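Local coordinates for leucine rich repeat and phosphatase domain containing protein (Entamoeba histolytica, PDB 3EMU) that has the dual specificity phosphatase fold and probably binds phosphorylated groups, though its altered signature loop makes hydrolysis uncertain, at residues F108-Q113 against I118-K123; L59-E64 against Y70-N75; D29-N34 against G89-S94. One frame throughout, in Å; residues are numbered along the deposited sequence. Where two conformers were deposited one is given.

Contact 1. Residues F108-Q113 against I118-K123; sequences FLMYYQ and INAFNK
Leu109 and Met110 of helix 100-112, with Gln113 at its C-terminal end, meet Ala120 and Lys123 of helix 117-127. The segment axes come within 9.1 Å, with their directions at 121°. The contact is mainly apolar. The methyl of Ala120 fills its centre. Its CB lies 3.7 Å from Met110 CG and 4.1 Å from Met110 N, so it sits close to the backbone of the first helix. Met110 CG stands beside its own backbone N (chi1 -70°), which puts the first part of the chain against Ala120. The chain then bends at its last torsion. Beyond the two segments, Met110 also packs on Phe117, Phe144 and Glu145. Leu109 adds a looser touch, with its CB 4.4 Å from Ala120 CB. Leu109 CD1 reaches the aliphatic part of the lysine, 4.4 Å from Lys123 CD.

The polar part lies at the border of the contact. Lys123 is extended and crosses the side chain of Gln113 at about a right angle. Its NZ gives a hydrogen bond of 3.3 Å to Gln113 OE1. The ammonium lies in the carbonyl plane on a lone pair, with a C=O...N angle of 116°. Ile14 of the edge strand 11-14 packs on Leu109, Gln113 and Lys123. One residue thus touches both the apolar and the polar part.

Helices 100-112 and 117-127 follow each other through a short link and cross steeply, as two consecutive helices of the helical layer in the dual specificity phosphatase fold.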
loop_
_atom_site.group_PDB
_atom_site.type_symbol
_atom_site.label_atom_id
_atom_site.label_comp_id
_atom_site.label_asym_id
_atom_site.label_seq_id
_atom_site.Cartn_x
_atom_site.Cartn_y
_atom_site.Cartn_z
ATOM N N PHE A 108 4.185 -4.911 0.215
ATOM C CA PHE A 108 3.420 -5.811 1.034
ATOM C C PHE A 108 3.156 -7.194 0.406
ATOM O O PHE A 108 3.337 -8.222 1.061
ATOM C CB PHE A 108 2.098 -5.187 1.473
ATOM C CG PHE A 108 1.220 -6.152 2.205
ATOM C CD1 PHE A 108 1.520 -6.522 3.548
ATOM C CD2 PHE A 108 0.137 -6.753 1.566
ATOM C CE1 PHE A 108 0.753 -7.462 4.237
ATOM C CE2 PHE A 108 -0.635 -7.691 2.249
ATOM C CZ PHE A 108 -0.318 -8.050 3.589
ATOM N N LEU A 109 2.680 -7.231 -0.834
ATOM C CA LEU A 109 2.384 -8.487 -1.516
ATOM C C LEU A 109 3.662 -9.264 -1.883
ATOM O O LEU A 109 3.651 -10.498 -1.892
ATOM C CB LEU A 109 1.623 -8.204 -2.797
ATOM C CG LEU A 109 0.223 -7.565 -2.771
ATOM C CD1 LEU A 109 -0.193 -7.244 -4.239
ATOM C CD2 LEU A 109 -0.822 -8.458 -2.115
ATOM N N MET A 110 4.733 -8.554 -2.239
ATOM C CA MET A 110 6.009 -9.201 -2.399
ATOM C C MET A 110 6.246 -10.123 -1.164
ATOM O O MET A 110 6.512 -11.319 -1.309
ATOM C CB MET A 110 7.144 -8.172 -2.586
ATOM C CG MET A 110 7.116 -7.403 -3.968
ATOM S SD MET A 110 8.179 -5.982 -4.107
ATOM C CE MET A 110 9.820 -6.673 -3.926
ATOM N N TYR A 111 6.064 -9.578 0.040
ATOM C CA TYR A 111 6.368 -10.273 1.280
ATOM C C TYR A 111 5.296 -11.317 1.603
ATOM O O TYR A 111 5.596 -12.485 1.904
ATOM C CB TYR A 111 6.413 -9.231 2.399
ATOM C CG TYR A 111 6.631 -9.752 3.790
ATOM C CD1 TYR A 111 7.904 -10.155 4.219
ATOM C CD2 TYR A 111 5.574 -9.832 4.696
ATOM C CE1 TYR A 111 8.111 -10.638 5.496
ATOM C CE2 TYR A 111 5.764 -10.318 6.014
ATOM C CZ TYR A 111 7.043 -10.730 6.395
ATOM O OH TYR A 111 7.272 -11.181 7.676
ATOM N N TYR A 112 4.037 -10.876 1.528
ATOM C CA TYR A 112 2.902 -11.642 1.985
ATOM C C TYR A 112 2.484 -12.785 1.059
ATOM O O TYR A 112 1.806 -13.723 1.501
ATOM C CB TYR A 112 1.716 -10.717 2.126
ATOM C CG TYR A 112 0.590 -11.244 2.957
ATOM C CD1 TYR A 112 0.678 -11.221 4.346
ATOM C CD2 TYR A 112 -0.584 -11.707 2.366
ATOM C CE1 TYR A 112 -0.338 -11.656 5.119
ATOM C CE2 TYR A 112 -1.627 -12.169 3.141
ATOM C CZ TYR A 112 -1.489 -12.124 4.534
ATOM O OH TYR A 112 -2.503 -12.557 5.375
ATOM N N GLN A 113 2.846 -12.714 -0.215
ATOM C CA GLN A 113 2.451 -13.764 -1.136
ATOM C C GLN A 113 3.654 -14.226 -1.903
ATOM O O GLN A 113 3.494 -14.856 -2.910
ATOM C CB GLN A 113 1.378 -13.249 -2.107
ATOM C CG GLN A 113 0.130 -12.853 -1.376
ATOM C CD GLN A 113 -1.000 -12.493 -2.301
ATOM O OE1 GLN A 113 -0.775 -11.994 -3.414
ATOM N NE2 GLN A 113 -2.234 -12.734 -1.855
ATOM N N ILE A 118 8.067 -7.700 -10.161
ATOM C CA ILE A 118 7.309 -7.570 -11.428
ATOM C C ILE A 118 5.950 -8.230 -11.342
ATOM O O ILE A 118 4.947 -7.706 -11.844
ATOM C CB ILE A 118 8.125 -8.114 -12.672
ATOM C CG1 ILE A 118 7.441 -7.752 -14.017
ATOM C CG2 ILE A 118 8.306 -9.640 -12.618
ATOM C CD1 ILE A 118 6.921 -6.263 -14.156
ATOM N N ASN A 119 5.898 -9.383 -10.693
ATOM C CA ASN A 119 4.650 -10.110 -10.571
ATOM C C ASN A 119 3.680 -9.436 -9.590
ATOM O O ASN A 119 2.449 -9.507 -9.754
ATOM C CB ASN A 119 4.920 -11.542 -10.112
ATOM C CG ASN A 119 5.335 -12.518 -11.271
ATOM O OD1 ASN A 119 5.853 -13.618 -10.987
ATOM N ND2 ASN A 119 5.058 -12.160 -12.532
ATOM N N ALA A 120 4.237 -8.842 -8.531
ATOM C CA ALA A 120 3.441 -8.063 -7.545
ATOM C C ALA A 120 2.966 -6.742 -8.238
ATOM O O ALA A 120 1.822 -6.312 -8.073
ATOM C CB ALA A 120 4.271 -7.767 -6.275
ATOM N N PHE A 121 3.853 -6.141 -9.023
ATOM C CA PHE A 121 3.474 -5.003 -9.853
ATOM C C PHE A 121 2.289 -5.306 -10.801
ATOM O O PHE A 121 1.277 -4.587 -10.813
ATOM C CB PHE A 121 4.676 -4.463 -10.645
ATOM C CG PHE A 121 4.301 -3.305 -11.517
ATOM C CD1 PHE A 121 4.383 -1.992 -11.024
ATOM C CD2 PHE A 121 3.733 -3.532 -12.795
ATOM C CE1 PHE A 121 3.981 -0.914 -11.826
ATOM C CE2 PHE A 121 3.313 -2.470 -13.581
ATOM C CZ PHE A 121 3.435 -1.160 -13.108
ATOM N N ASN A 122 2.396 -6.399 -11.550
ATOM C CA ASN A 122 1.373 -6.752 -12.522
ATOM C C ASN A 122 0.014 -7.071 -11.921
ATOM O O ASN A 122 -1.036 -6.695 -12.481
ATOM C CB ASN A 122 1.806 -7.957 -13.336
ATOM C CG ASN A 122 2.915 -7.640 -14.278
ATOM O OD1 ASN A 122 3.589 -8.543 -14.751
ATOM N ND2 ASN A 122 3.123 -6.364 -14.570
ATOM N N LYS A 123 0.043 -7.816 -10.820
ATOM C CA LYS A 123 -1.136 -8.071 -10.057
ATOM C C LYS A 123 -1.850 -6.774 -9.600
ATOM O O LYS A 123 -3.070 -6.664 -9.731
ATOM C CB LYS A 123 -0.796 -8.953 -8.838
ATOM C CG LYS A 123 -1.974 -9.089 -7.848
ATOM C CD LYS A 123 -1.841 -10.298 -6.893
ATOM C CE LYS A 123 -3.166 -10.532 -6.100
ATOM N NZ LYS A 123 -3.282 -11.948 -5.517
#

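Contact 2. Residues L59-E64 against Y70-N75; sequences LDIVSE and YDSIPN
Ser72 is the centre of this contact, and Leu59 and Ile61 close on it. It is a small polar side chain met by two branched apolar ones. Ser72 OG lies 3.4 Å from Ile61 CD1 and 3.7 Å from Leu59 CD1. The two methyls thus reach the same oxygen, and no hydrogen bond crosses between the segments. The polar need of OG is met within its own helix, by a hydrogen bond with Leu69 O. The torsion that allows this places OG between the backbone N and the carbonyl carbon (chi1 79°). Ile104 of helix 100-112 also packs on Ser72.

Leu59 ends strand 55-59. Its CG stands beside the backbone N (chi1 -48°), and the branch CD1 makes the touch. Further packing comes from Leu40, Ala76 and Ile104, so the side chain lies in the layer between sheet and helices. Backbone hydrogen bonds tie it to Leu41 of strand 36-42 and to Gly43 just after it.

Ile61 closes an inverse gamma turn centred on Asp60. The turn has a weak bond of 3.0 Å from Ile61 N to Leu59 O. It lets Leu59 and Ile61 both point at the helix, while the carboxylate of Asp60 turns off from the helix. Ile61 CD1 is 4.4 Å from Leu59 CD1. Val42, Leu69 and Phe137 also pack on Ile61.

The pair forms the first half of a beta-alpha-beta crossover. Strand 55-59 leads through this loop into helix 68-85, and then to the parallel strand 89-94. Such crossovers build the alpha/beta core of dual specificity phosphatases.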
loop_
_atom_site.group_PDB
_atom_site.type_symbol
_atom_site.label_atom_id
_atom_site.label_comp_id
_atom_site.label_asym_id
_atom_site.label_seq_id
_atom_site.Cartn_x
_atom_site.Cartn_y
_atom_site.Cartn_z
ATOM N N LEU A 59 3.414 7.324 7.065
ATOM C CA LEU A 59 4.781 7.114 6.619
ATOM C C LEU A 59 5.302 8.398 6.027
ATOM O O LEU A 59 4.671 9.021 5.171
ATOM C CB LEU A 59 4.854 6.027 5.552
ATOM C CG LEU A 59 4.112 4.750 5.885
ATOM C CD1 LEU A 59 4.303 3.747 4.768
ATOM C CD2 LEU A 59 4.603 4.200 7.265
ATOM N N ASP A 60 6.494 8.757 6.427
ATOM C CA ASP A 60 6.982 10.060 6.092
ATOM C C ASP A 60 7.783 10.069 4.811
ATOM O O ASP A 60 8.978 10.317 4.827
ATOM C CB ASP A 60 7.873 10.548 7.217
ATOM C CG ASP A 60 7.439 11.871 7.710
ATOM O OD1 ASP A 60 7.930 12.858 7.103
ATOM O OD2 ASP A 60 6.564 11.898 8.640
ATOM N N ILE A 61 7.134 9.799 3.698
ATOM C CA ILE A 61 7.860 9.733 2.470
ATOM C C ILE A 61 7.621 11.021 1.684
ATOM O O ILE A 61 6.504 11.286 1.232
ATOM C CB ILE A 61 7.490 8.473 1.682
ATOM C CG1 ILE A 61 7.682 7.243 2.583
ATOM C CG2 ILE A 61 8.324 8.400 0.432
ATOM C CD1 ILE A 61 6.939 6.050 2.147
ATOM N N VAL A 62 8.679 11.827 1.557
ATOM C CA VAL A 62 8.586 13.083 0.823
ATOM C C VAL A 62 9.234 13.128 -0.545
ATOM O O VAL A 62 8.953 14.070 -1.286
ATOM C CB VAL A 62 9.045 14.348 1.644
ATOM C CG1 VAL A 62 7.967 14.733 2.697
ATOM C CG2 VAL A 62 10.466 14.172 2.283
ATOM N N SER A 63 10.097 12.175 -0.895
ATOM C CA SER A 63 10.662 12.170 -2.259
ATOM C C SER A 63 10.939 10.779 -2.809
ATOM O O SER A 63 10.944 9.809 -2.053
ATOM C CB SER A 63 11.912 13.064 -2.366
ATOM O OG SER A 63 13.067 12.522 -1.710
ATOM N N GLU A 64 11.155 10.689 -4.120
ATOM C CA GLU A 64 11.412 9.415 -4.788
ATOM C C GLU A 64 12.909 9.032 -4.749
ATOM O O GLU A 64 13.257 7.918 -5.061
ATOM C CB GLU A 64 10.862 9.420 -6.232
ATOM C CG GLU A 64 11.909 9.711 -7.290
ATOM C CD GLU A 64 11.362 9.876 -8.717
ATOM O OE1 GLU A 64 10.561 10.828 -8.975
ATOM O OE2 GLU A 64 11.759 9.065 -9.577
ATOM N N TYR A 70 11.820 2.466 1.011
ATOM C CA TYR A 70 12.467 1.264 1.478
ATOM C C TYR A 70 12.447 1.200 3.031
ATOM O O TYR A 70 11.965 0.207 3.609
ATOM C CB TYR A 70 13.917 1.300 0.998
ATOM C CG TYR A 70 14.741 0.147 1.460
ATOM C CD1 TYR A 70 14.646 -1.090 0.802
ATOM C CD2 TYR A 70 15.605 0.260 2.563
ATOM C CE1 TYR A 70 15.396 -2.193 1.214
ATOM C CE2 TYR A 70 16.389 -0.829 2.986
ATOM C CZ TYR A 70 16.285 -2.070 2.296
ATOM O OH TYR A 70 17.006 -3.202 2.657
ATOM N N ASP A 71 12.930 2.269 3.678
ATOM C CA ASP A 71 13.085 2.309 5.119
ATOM C C ASP A 71 11.749 2.142 5.827
ATOM O O ASP A 71 11.661 1.585 6.946
ATOM C CB ASP A 71 13.798 3.610 5.550
ATOM C CG ASP A 71 15.303 3.585 5.241
ATOM O OD1 ASP A 71 15.879 2.455 5.075
ATOM O OD2 ASP A 71 15.918 4.688 5.165
ATOM N N SER A 72 10.683 2.570 5.167
ATOM C CA SER A 72 9.380 2.556 5.832
ATOM C C SER A 72 8.687 1.191 5.625
ATOM O O SER A 72 7.611 0.921 6.156
ATOM C CB SER A 72 8.502 3.728 5.288
ATOM O OG SER A 72 7.946 3.347 4.018
ATOM N N ILE A 73 9.296 0.309 4.851
ATOM C CA ILE A 73 8.584 -0.925 4.503
ATOM C C ILE A 73 8.170 -1.820 5.685
ATOM O O ILE A 73 7.001 -2.310 5.750
ATOM C CB ILE A 73 9.328 -1.692 3.389
ATOM C CG1 ILE A 73 9.174 -0.904 2.075
ATOM C CG2 ILE A 73 8.763 -3.126 3.250
ATOM C CD1 ILE A 73 9.915 -1.487 0.838
ATOM N N PRO A 74 9.107 -2.027 6.630
ATOM C CA PRO A 74 8.775 -2.956 7.731
ATOM C C PRO A 74 7.685 -2.392 8.644
ATOM O O PRO A 74 6.756 -3.116 9.009
ATOM C CB PRO A 74 10.123 -3.173 8.474
ATOM C CG PRO A 74 11.183 -2.779 7.490
ATOM C CD PRO A 74 10.550 -1.720 6.546
ATOM N N ASN A 75 7.752 -1.094 8.967
ATOM C CA ASN A 75 6.607 -0.461 9.678
ATOM C C ASN A 75 5.281 -0.588 8.963
ATOM O O ASN A 75 4.280 -0.878 9.568
ATOM C CB ASN A 75 6.892 1.003 10.026
ATOM C CG ASN A 75 7.821 1.147 11.248
ATOM O OD1 ASN A 75 8.595 2.102 11.339
ATOM N ND2 ASN A 75 7.760 0.184 12.179
#

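Contact 3. Residues D29-N34 against G89-S94; sequences DYIHNN and GVLIIS. With SO4 (sulfate ion), chain B.
Ile31 and Leu91 join helix 28-33 to strand 89-94, the strand that leads into the phosphate-binding loop. Ile31 CD1 meets Leu91 CD2 at 4.3 Å, a light methyl contact. Near the start of the strand, Asn34 O is 4.3 Å from Gly89 N, too far for a hydrogen bond. Gly89 pairs instead with the backbone that follows the helix, at Asn35, Ser37 and Ser38.

Asn34 turns its amide back onto its own helix end. ND2 gives a nearly straight bond of 2.8 Å to Tyr30 O (N-H...O 166°). It also lies 3.4 Å above the centre of the Tyr30 ring. Tyr30 OH bonds to His18 ND1 of strand 17-21, which fixes the ring further.

Strand 89-94 is the middle of the five-stranded sheet of this phosphatase fold. At its far end, Ser94 OG gives a hydrogen bond of 2.6 Å to sulfate O1. Val98 N, Asn99 N, Thr96 OG1 and Lys100 NZ also hold the anion, which probably mimics a phosphate. In the family signature CX5R, the positions of Ser94 and Lys100 would normally hold the catalytic cysteine and the arginine.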
loop_
_atom_site.group_PDB
_atom_site.type_symbol
_atom_site.label_atom_id
_atom_site.label_comp_id
_atom_site.label_asym_id
_atom_site.label_seq_id
_atom_site.Cartn_x
_atom_site.Cartn_y
_atom_site.Cartn_z
ATOM N N ASP A 29 -19.054 5.651 3.709
ATOM C CA ASP A 29 -19.878 4.476 3.620
ATOM C C ASP A 29 -19.069 3.266 3.097
ATOM O O ASP A 29 -19.280 2.151 3.535
ATOM C CB ASP A 29 -21.088 4.727 2.731
ATOM C CG ASP A 29 -22.230 3.779 3.030
ATOM O OD1 ASP A 29 -22.495 3.536 4.238
ATOM O OD2 ASP A 29 -22.856 3.270 2.068
ATOM N N TYR A 30 -18.205 3.491 2.115
ATOM C CA TYR A 30 -17.301 2.456 1.658
ATOM C C TYR A 30 -16.460 1.909 2.817
ATOM O O TYR A 30 -16.287 0.713 2.953
ATOM C CB TYR A 30 -16.362 2.993 0.570
ATOM C CG TYR A 30 -15.381 1.963 0.025
ATOM C CD1 TYR A 30 -15.618 1.320 -1.180
ATOM C CD2 TYR A 30 -14.242 1.637 0.736
ATOM C CE1 TYR A 30 -14.730 0.385 -1.667
ATOM C CE2 TYR A 30 -13.344 0.700 0.263
ATOM C CZ TYR A 30 -13.585 0.075 -0.926
ATOM O OH TYR A 30 -12.668 -0.830 -1.395
ATOM N N ILE A 31 -15.926 2.816 3.625
ATOM C CA ILE A 31 -15.162 2.471 4.782
ATOM C C ILE A 31 -16.018 1.630 5.743
ATOM O O ILE A 31 -15.621 0.539 6.171
ATOM C CB ILE A 31 -14.643 3.781 5.434
ATOM C CG1 ILE A 31 -13.523 4.371 4.567
ATOM C CG2 ILE A 31 -14.184 3.582 6.873
ATOM C CD1 ILE A 31 -12.924 5.659 5.134
ATOM N N HIS A 32 -17.213 2.119 6.065
ATOM C CA HIS A 32 -18.135 1.438 6.989
ATOM C C HIS A 32 -18.513 0.048 6.490
ATOM O O HIS A 32 -18.487 -0.912 7.221
ATOM C CB HIS A 32 -19.416 2.277 7.221
ATOM C CG HIS A 32 -20.458 1.584 8.056
ATOM N ND1 HIS A 32 -21.476 0.833 7.507
ATOM C CD2 HIS A 32 -20.627 1.515 9.399
ATOM C CE1 HIS A 32 -22.224 0.328 8.475
ATOM N NE2 HIS A 32 -21.732 0.729 9.634
ATOM N N ASN A 33 -18.884 -0.041 5.226
ATOM C CA ASN A 33 -19.335 -1.329 4.688
ATOM C C ASN A 33 -18.227 -2.387 4.476
ATOM O O ASN A 33 -18.517 -3.559 4.304
ATOM C CB ASN A 33 -20.128 -1.138 3.374
ATOM C CG ASN A 33 -21.487 -0.413 3.572
ATOM O OD1 ASN A 33 -21.918 -0.107 4.706
ATOM N ND2 ASN A 33 -22.164 -0.133 2.449
ATOM N N ASN A 34 -16.971 -1.971 4.413
ATOM C CA ASN A 34 -15.861 -2.893 4.225
ATOM C C ASN A 34 -15.087 -3.077 5.517
ATOM O O ASN A 34 -13.967 -3.555 5.492
ATOM C CB ASN A 34 -14.920 -2.358 3.158
ATOM C CG ASN A 34 -15.483 -2.510 1.788
ATOM O OD1 ASN A 34 -15.413 -3.596 1.214
ATOM N ND2 ASN A 34 -16.050 -1.433 1.233
ATOM N N GLY A 89 -10.435 -4.255 7.825
ATOM C CA GLY A 89 -9.839 -3.582 6.664
ATOM C C GLY A 89 -8.790 -2.538 7.012
ATOM O O GLY A 89 -8.874 -1.798 8.023
ATOM N N VAL A 90 -7.774 -2.476 6.168
ATOM C CA VAL A 90 -6.840 -1.330 6.212
ATOM C C VAL A 90 -6.908 -0.623 4.848
ATOM O O VAL A 90 -6.891 -1.272 3.772
ATOM C CB VAL A 90 -5.399 -1.755 6.568
ATOM C CG1 VAL A 90 -4.883 -2.790 5.560
ATOM C CG2 VAL A 90 -4.463 -0.557 6.659
ATOM N N LEU A 91 -6.981 0.704 4.900
ATOM C CA LEU A 91 -7.039 1.512 3.677
ATOM C C LEU A 91 -5.728 2.222 3.494
ATOM O O LEU A 91 -5.274 2.935 4.392
ATOM C CB LEU A 91 -8.183 2.527 3.753
ATOM C CG LEU A 91 -8.266 3.572 2.615
ATOM C CD1 LEU A 91 -8.407 2.911 1.222
ATOM C CD2 LEU A 91 -9.441 4.481 2.929
ATOM N N ILE A 92 -5.097 2.031 2.333
ATOM C CA ILE A 92 -3.751 2.586 2.142
ATOM C C ILE A 92 -3.830 3.732 1.127
ATOM O O ILE A 92 -4.315 3.539 0.022
ATOM C CB ILE A 92 -2.723 1.493 1.711
ATOM C CG1 ILE A 92 -2.687 0.380 2.789
ATOM C CG2 ILE A 92 -1.312 2.096 1.472
ATOM C CD1 ILE A 92 -2.556 -1.025 2.229
ATOM N N ILE A 93 -3.402 4.931 1.519
ATOM C CA ILE A 93 -3.669 6.097 0.667
ATOM C C ILE A 93 -2.454 7.002 0.513
ATOM O O ILE A 93 -1.614 7.098 1.421
ATOM C CB ILE A 93 -4.893 6.933 1.148
ATOM C CG1 ILE A 93 -4.561 7.675 2.431
ATOM C CG2 ILE A 93 -6.117 6.114 1.346
ATOM C CD1 ILE A 93 -5.643 8.747 2.817
ATOM N N SER A 94 -2.319 7.576 -0.678
ATOM C CA SER A 94 -1.397 8.700 -0.910
ATOM C C SER A 94 -2.242 9.855 -1.508
ATOM O O SER A 94 -3.430 9.651 -1.778
ATOM C CB SER A 94 -0.229 8.297 -1.828
ATOM O OG SER A 94 -0.727 7.693 -2.992
HETATM S S SO4 B . 0.866 10.100 -4.955
HETATM O O1 SO4 B . 0.110 8.849 -5.148
HETATM O O2 SO4 B . 2.213 9.924 -4.487
HETATM O O3 SO4 B . 0.953 10.693 -6.277
HETATM O O4 SO4 B . 0.198 10.923 -3.974
#

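How the contacts relate
Contacts 1 and 2 are buried, whereas contact 3 is only partly so. Contact 1 joins two helices and contact 2 joins a loop to a helix. Contact 3 sets a short helix against the middle strand. Contact 1 has an apolar centre with one polar bond at its border. Contact 2 has no hydrogen bond across; its one polar atom is held within its own helix. Contact 3 has only light touches across, and its polar bonds lie within the helix end, to neighbouring strands or at the sulfate. Contacts 2 and 3 lie on opposite sides of the chain's centre. Helix 100-112 of contact 1 also packs on Leu59 and Ser72 of contact 2.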